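Motility protein B (Helicobacter pylori, PDB 3S06) probably forms, together with MotA, the stator of the flagellar motor, and its periplasmic domain may fasten the torque-generating unit to the cell wall. Local coordinates at residues Asp41-Asp46 with Tyr95-Val100; Ile67-Phe72 with Asn135-Phe140. All coordinates share one frame; numbering follows the deposited sequence. Where two conformers were deposited one is given.

Interaction 1: residues Asp41-Asp46 with Tyr95-Val100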
loop_
_atom_site.group_PDB
_atom_site.type_symbol
_atom_site.label_atom_id
_atom_site.label_comp_id
_atom_site.label_asym_id
_atom_site.label_seq_id
_atom_site.Cartn_x
_atom_site.Cartn_y
_atom_site.Cartn_z
ATOM N N ASP A 41 27.681 6.485 -20.457
ATOM C CA ASP A 41 27.314 7.063 -19.164
ATOM C C ASP A 41 27.866 8.464 -18.970
ATOM O O ASP A 41 27.958 8.938 -17.835
ATOM C CB ASP A 41 27.709 6.138 -18.003
ATOM C CG ASP A 41 29.223 5.882 -17.919
ATOM O OD1 ASP A 41 29.964 6.292 -18.830
ATOM O OD2 ASP A 41 29.656 5.250 -16.928
ATOM N N ALA A 42 28.225 9.132 -20.063
ATOM C CA ALA A 42 28.808 10.476 -19.983
ATOM C C ALA A 42 27.723 11.534 -19.713
ATOM O O ALA A 42 26.837 11.754 -20.541
ATOM C CB ALA A 42 29.593 10.805 -21.283
ATOM N N ILE A 43 27.780 12.168 -18.540
ATOM C CA ILE A 43 26.805 13.215 -18.180
ATOM C C ILE A 43 26.991 14.460 -19.070
ATOM O O ILE A 43 28.123 14.884 -19.318
ATOM C CB ILE A 43 26.973 13.612 -16.698
ATOM C CG1 ILE A 43 26.600 12.447 -15.770
ATOM C CG2 ILE A 43 26.245 14.925 -16.346
ATOM C CD1 ILE A 43 25.107 12.226 -15.587
ATOM N N ASN A 44 25.880 15.035 -19.552
ATOM C CA ASN A 44 25.939 16.306 -20.228
ATOM C C ASN A 44 26.025 17.408 -19.165
ATOM O O ASN A 44 25.024 17.734 -18.528
ATOM C CB ASN A 44 24.706 16.517 -21.118
ATOM C CG ASN A 44 24.780 17.814 -21.915
ATOM O OD1 ASN A 44 25.699 18.615 -21.728
ATOM N ND2 ASN A 44 23.822 18.013 -22.822
ATOM N N GLN A 45 27.217 17.981 -18.980
ATOM C CA GLN A 45 27.413 18.920 -17.856
ATOM C C GLN A 45 26.527 20.163 -18.022
ATOM O O GLN A 45 26.120 20.793 -17.037
ATOM C CB GLN A 45 28.899 19.300 -17.649
ATOM C CG GLN A 45 29.878 18.122 -17.402
ATOM C CD GLN A 45 29.666 17.338 -16.082
ATOM O OE1 GLN A 45 29.290 17.894 -15.048
ATOM N NE2 GLN A 45 29.940 16.036 -16.129
ATOM N N ASP A 46 26.175 20.473 -19.271
ATOM C CA ASP A 46 25.342 21.642 -19.551
ATOM C C ASP A 46 23.849 21.463 -19.173
ATOM O O ASP A 46 23.106 22.437 -19.164
ATOM C CB ASP A 46 25.533 22.119 -21.007
ATOM C CG ASP A 46 26.983 22.488 -21.316
ATOM O OD1 ASP A 46 27.666 23.012 -20.410
ATOM O OD2 ASP A 46 27.454 22.244 -22.451
ATOM N N TYR A 95 24.112 4.633 -11.803
ATOM C CA TYR A 95 25.161 4.907 -10.795
ATOM C C TYR A 95 25.727 6.321 -10.960
ATOM O O TYR A 95 25.943 7.052 -9.980
ATOM C CB TYR A 95 26.280 3.866 -10.908
ATOM C CG TYR A 95 27.461 4.141 -9.983
ATOM C CD1 TYR A 95 27.374 3.887 -8.609
ATOM C CD2 TYR A 95 28.642 4.673 -10.484
ATOM C CE1 TYR A 95 28.475 4.123 -7.749
ATOM C CE2 TYR A 95 29.744 4.929 -9.646
ATOM C CZ TYR A 95 29.650 4.657 -8.287
ATOM O OH TYR A 95 30.761 4.935 -7.485
ATOM N N ARG A 96 25.944 6.702 -12.209
ATOM C CA ARG A 96 26.468 8.021 -12.512
ATOM C C ARG A 96 25.556 9.143 -11.989
ATOM O O ARG A 96 26.032 10.097 -11.372
ATOM C CB ARG A 96 26.722 8.119 -14.017
ATOM C CG ARG A 96 27.335 9.397 -14.473
ATOM C CD ARG A 96 28.781 9.480 -14.041
ATOM N NE ARG A 96 29.230 10.859 -14.133
ATOM C CZ ARG A 96 29.164 11.729 -13.140
ATOM N NH1 ARG A 96 28.678 11.356 -11.936
ATOM N NH2 ARG A 96 29.603 12.966 -13.358
ATOM N N VAL A 97 24.249 9.016 -12.227
ATOM C CA VAL A 97 23.259 10.002 -11.774
ATOM C C VAL A 97 23.168 9.991 -10.242
ATOM O O VAL A 97 23.091 11.046 -9.600
ATOM C CB VAL A 97 21.881 9.749 -12.408
ATOM C CG1 VAL A 97 20.813 10.607 -11.731
ATOM C CG2 VAL A 97 21.958 10.033 -13.920
ATOM N N MET A 98 23.202 8.798 -9.651
ATOM C CA MET A 98 23.246 8.712 -8.197
ATOM C C MET A 98 24.440 9.508 -7.602
ATOM O O MET A 98 24.298 10.220 -6.602
ATOM C CB MET A 98 23.311 7.243 -7.743
ATOM C CG MET A 98 23.050 7.064 -6.217
ATOM S SD MET A 98 23.511 5.403 -5.673
ATOM C CE MET A 98 25.302 5.531 -5.747
ATOM N N LYS A 99 25.619 9.348 -8.196
ATOM C CA LYS A 99 26.814 10.080 -7.732
ATOM C C LYS A 99 26.657 11.600 -7.894
ATOM O O LYS A 99 27.150 12.354 -7.055
ATOM C CB LYS A 99 28.075 9.573 -8.440
ATOM C CG LYS A 99 28.419 8.102 -8.104
ATOM C CD LYS A 99 28.737 7.911 -6.611
ATOM C CE LYS A 99 30.112 8.453 -6.232
ATOM N NZ LYS A 99 30.570 7.992 -4.875
ATOM N N VAL A 100 25.996 12.046 -8.969
ATOM C CA VAL A 100 25.739 13.492 -9.126
ATOM C C VAL A 100 24.826 14.004 -7.993
ATOM O O VAL A 100 25.050 15.097 -7.434
ATOM C CB VAL A 100 25.148 13.859 -10.509
ATOM C CG1 VAL A 100 24.845 15.362 -10.572
ATOM C CG2 VAL A 100 26.105 13.465 -11.633
HETATM O O HOH W 1 29.947 11.613 -16.689
#

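Interaction 2: residues Ile67-Phe72 with Asn135-Phe140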
loop_
_atom_site.group_PDB
_atom_site.type_symbol
_atom_site.label_atom_id
_atom_site.label_comp_id
_atom_site.label_asym_id
_atom_site.label_seq_id
_atom_site.Cartn_x
_atom_site.Cartn_y
_atom_site.Cartn_z
ATOM N N ILE A 67 15.608 6.660 -1.819
ATOM C CA ILE A 67 15.735 7.176 -3.181
ATOM C C ILE A 67 16.496 6.156 -4.033
ATOM O O ILE A 67 17.672 5.851 -3.757
ATOM C CB ILE A 67 16.508 8.525 -3.142
ATOM C CG1 ILE A 67 15.741 9.505 -2.236
ATOM C CG2 ILE A 67 16.633 9.125 -4.562
ATOM C CD1 ILE A 67 16.607 10.698 -1.733
ATOM N N ASN A 68 15.838 5.627 -5.068
ATOM C CA ASN A 68 16.455 4.597 -5.886
ATOM C C ASN A 68 16.550 5.112 -7.311
ATOM O O ASN A 68 15.528 5.447 -7.920
ATOM C CB ASN A 68 15.613 3.308 -5.827
ATOM C CG ASN A 68 16.188 2.184 -6.688
ATOM O OD1 ASN A 68 15.529 1.743 -7.639
ATOM N ND2 ASN A 68 17.381 1.686 -6.343
ATOM N N VAL A 69 17.778 5.185 -7.827
ATOM C CA VAL A 69 18.021 5.685 -9.169
ATOM C C VAL A 69 18.036 4.507 -10.157
ATOM O O VAL A 69 18.916 3.655 -10.087
ATOM C CB VAL A 69 19.353 6.475 -9.230
ATOM C CG1 VAL A 69 19.512 7.087 -10.612
ATOM C CG2 VAL A 69 19.421 7.577 -8.113
ATOM N N ARG A 70 17.071 4.495 -11.089
ATOM C CA ARG A 70 16.836 3.339 -11.973
ATOM C C ARG A 70 17.180 3.599 -13.436
ATOM O O ARG A 70 16.700 4.568 -14.016
ATOM C CB ARG A 70 15.346 2.974 -11.927
ATOM C CG ARG A 70 14.772 2.730 -10.519
ATOM C CD ARG A 70 13.248 2.634 -10.691
ATOM N NE ARG A 70 12.586 1.873 -9.669
ATOM C CZ ARG A 70 11.292 1.571 -9.736
ATOM N NH1 ARG A 70 10.537 1.996 -10.749
ATOM N NH2 ARG A 70 10.754 0.860 -8.788
ATOM N N GLY A 71 17.967 2.710 -14.030
ATOM C CA GLY A 71 18.409 2.853 -15.425
ATOM C C GLY A 71 17.703 1.865 -16.326
ATOM O O GLY A 71 17.497 0.706 -15.933
ATOM N N PHE A 72 17.321 2.327 -17.528
ATOM C CA PHE A 72 16.639 1.524 -18.535
ATOM C C PHE A 72 17.342 1.714 -19.868
ATOM O O PHE A 72 17.905 2.786 -20.127
ATOM C CB PHE A 72 15.176 1.999 -18.717
ATOM C CG PHE A 72 14.316 1.805 -17.506
ATOM C CD1 PHE A 72 13.436 0.734 -17.440
ATOM C CD2 PHE A 72 14.360 2.725 -16.439
ATOM C CE1 PHE A 72 12.617 0.540 -16.310
ATOM C CE2 PHE A 72 13.565 2.541 -15.290
ATOM C CZ PHE A 72 12.691 1.449 -15.228
ATOM N N ASN A 135 15.331 4.990 -22.885
ATOM C CA ASN A 135 16.660 5.052 -22.291
ATOM C C ASN A 135 16.734 6.019 -21.092
ATOM O O ASN A 135 17.785 6.621 -20.802
ATOM C CB ASN A 135 17.674 5.416 -23.389
ATOM C CG ASN A 135 17.827 4.285 -24.383
ATOM O OD1 ASN A 135 18.502 3.295 -24.092
ATOM N ND2 ASN A 135 17.137 4.379 -25.529
ATOM N N ARG A 136 15.626 6.129 -20.368
ATOM C CA ARG A 136 15.537 7.093 -19.258
ATOM C C ARG A 136 16.290 6.604 -18.035
ATOM O O ARG A 136 16.636 5.415 -17.918
ATOM C CB ARG A 136 14.064 7.316 -18.850
ATOM C CG ARG A 136 13.425 6.080 -18.162
ATOM C CD ARG A 136 11.899 6.213 -18.091
ATOM N NE ARG A 136 11.294 5.002 -17.540
ATOM C CZ ARG A 136 11.040 3.899 -18.231
ATOM N NH1 ARG A 136 11.378 3.811 -19.523
ATOM N NH2 ARG A 136 10.477 2.845 -17.617
ATOM N N VAL A 137 16.542 7.538 -17.124
ATOM C CA VAL A 137 16.783 7.193 -15.748
ATOM C C VAL A 137 15.564 7.659 -14.934
ATOM O O VAL A 137 15.024 8.750 -15.169
ATOM C CB VAL A 137 18.095 7.815 -15.254
ATOM C CG1 VAL A 137 18.233 7.701 -13.736
ATOM C CG2 VAL A 137 19.315 7.140 -15.952
ATOM N N GLU A 138 15.121 6.824 -13.990
ATOM C CA GLU A 138 14.044 7.200 -13.088
ATOM C C GLU A 138 14.565 7.447 -11.703
ATOM O O GLU A 138 15.526 6.799 -11.274
ATOM C CB GLU A 138 13.048 6.034 -12.973
ATOM C CG GLU A 138 12.224 5.842 -14.202
ATOM C CD GLU A 138 11.201 4.732 -14.069
ATOM O OE1 GLU A 138 11.215 3.976 -13.056
ATOM O OE2 GLU A 138 10.380 4.638 -15.000
ATOM N N ILE A 139 13.966 8.398 -10.994
ATOM C CA ILE A 139 14.251 8.486 -9.572
ATOM C C ILE A 139 12.975 8.045 -8.878
ATOM O O ILE A 139 11.900 8.622 -9.075
ATOM C CB ILE A 139 14.684 9.885 -9.119
ATOM C CG1 ILE A 139 15.850 10.379 -9.966
ATOM C CG2 ILE A 139 15.094 9.862 -7.615
ATOM C CD1 ILE A 139 16.200 11.794 -9.693
ATOM N N PHE A 140 13.110 6.997 -8.083
ATOM C CA PHE A 140 11.950 6.340 -7.456
ATOM C C PHE A 140 12.037 6.578 -5.957
ATOM O O PHE A 140 13.090 6.303 -5.334
ATOM C CB PHE A 140 11.972 4.847 -7.789
ATOM C CG PHE A 140 10.881 4.052 -7.106
ATOM C CD1 PHE A 140 9.545 4.320 -7.367
ATOM C CD2 PHE A 140 11.203 3.040 -6.201
ATOM C CE1 PHE A 140 8.523 3.566 -6.727
ATOM C CE2 PHE A 140 10.195 2.285 -5.575
ATOM C CZ PHE A 140 8.847 2.578 -5.842
HETATM O O HOH W 2 19.402 4.698 -18.706
#

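Interaction 1: residues Asp41-Asp46 with Tyr95-Val100
R96 reaches from helix 86-103 across the loop 41-46, and much of its side chain, from CB to CZ and NH2, lies against D41 and I43; the path described is that of one of two deposited conformers. CB is the first atom to come near, 4.1 Å from the carbonyl oxygen of D41. CG stands anti to the backbone N (chi1 -177°), which sends the chain off the helix toward the loop. It touches both loop residues, at 3.4 Å from D41 O and from I43 CG1. A bend at chi2 (71°) then turns the outer half of the arginine over I43: CD still passes D41 O, while NE and CZ run on above CG1. The guanidinium therefore receives I43 CG1 on one face, 3.3 Å above its plane and offset toward the rim.

Its polar contact with the loop is indirect. A water molecule in the guanidinium plane accepts from R96 NE at 2.8 Å and also from the backbone N of I43, bridging helix and loop. At the tip, NH2 comes beside the amide of Q45, whose NE2 lies near the guanidinium plane. The carboxylate of D41 turns instead to R82, with which it forms a salt bridge.

In this OmpA-like periplasmic domain the loop leads from strand 24-29 to helix 48-57, and it turns the buried side chain of I43 toward helix 86-103. Its CD1 passes inward beyond the arginine to V97 CG2 (4.2 Å) and V100 CG2, two valines that also pack on I51. M48 touches both I43 and V100, and F35 covers I43 as well. Just past I43 the chain makes an Asx turn, N44 OD1 accepting from D46 N at 3.1 Å, with the donor well above the carbonyl plane.

Interaction 2: residues Ile67-Phe72 with Asn135-Phe140
E138 forms salt bridges with R70 of strand 66-74 and R136, just ahead of strand 137-142. R70 NH1 donates to OE1 at 3.1 Å, in the plane of its own guanidinium and nearly along the C-O axis of the acceptor. R136 NE donates to OE2 at 2.7 Å, approaching on the anti side and 35° out of the carboxylate plane; K28 adds a further salt bridge to OE2. With three cationic partners, this buried carboxylate is probably held in its charged form.

The two strands run antiparallel, 66-74 beside 137-142 in the mixed sheet of the OmpA-like domain. N68 with F140 and R70 with E138 are hydrogen-bonded pairs, each closed by two backbone bonds, whereas V69 with I139 and G71 with V137 are non-hydrogen-bonded. At the end of the ladder F72 N donates to R136 O, more loosely at 3.2 Å, and a water joins F72 O to R136 O.

Both arginines also lie flat on phenylalanines, in cation-pi stacks. R70 rests on F140 with the planes 21° apart, its NH2 over the ring. The extended chain of R136 carries its guanidinium over the ring of F72, CZ standing 3.8 Å from the centroid almost on the ring normal; Y116 also stacks with F72. Cation-pi contact and salt bridge together hold each guanidinium in orientation.

The opposite face of the sheet is aliphatic. I67 and I139 lie side by side through their CG2 atoms, and V69 CG1 presses tightly on V137 CG1 at 3.4 Å.

How the interactions relate
After helix 4-8 and strands 18-21 and 24-29 the chain enters the loop 41-46, then helix 48-57, strand 66-74, helix 86-103 and, later, strand 137-142. Interaction 1 closes a loop of 48 residues when helix 86-103 returns to 41-46. Interaction 2 opens inside that loop, at 67-72, and closes beyond it at 135-140 after 62 residues, so the two contacts cross rather than nest. One ties the loop between strand 24-29 and helix 48-57 to a helix; the other joins two strands at the centre of the domain. Their centres are 12 Å apart, and V97 and M98 pack on V69, so the helix meets the loop through interaction 1 and the sheet through V69.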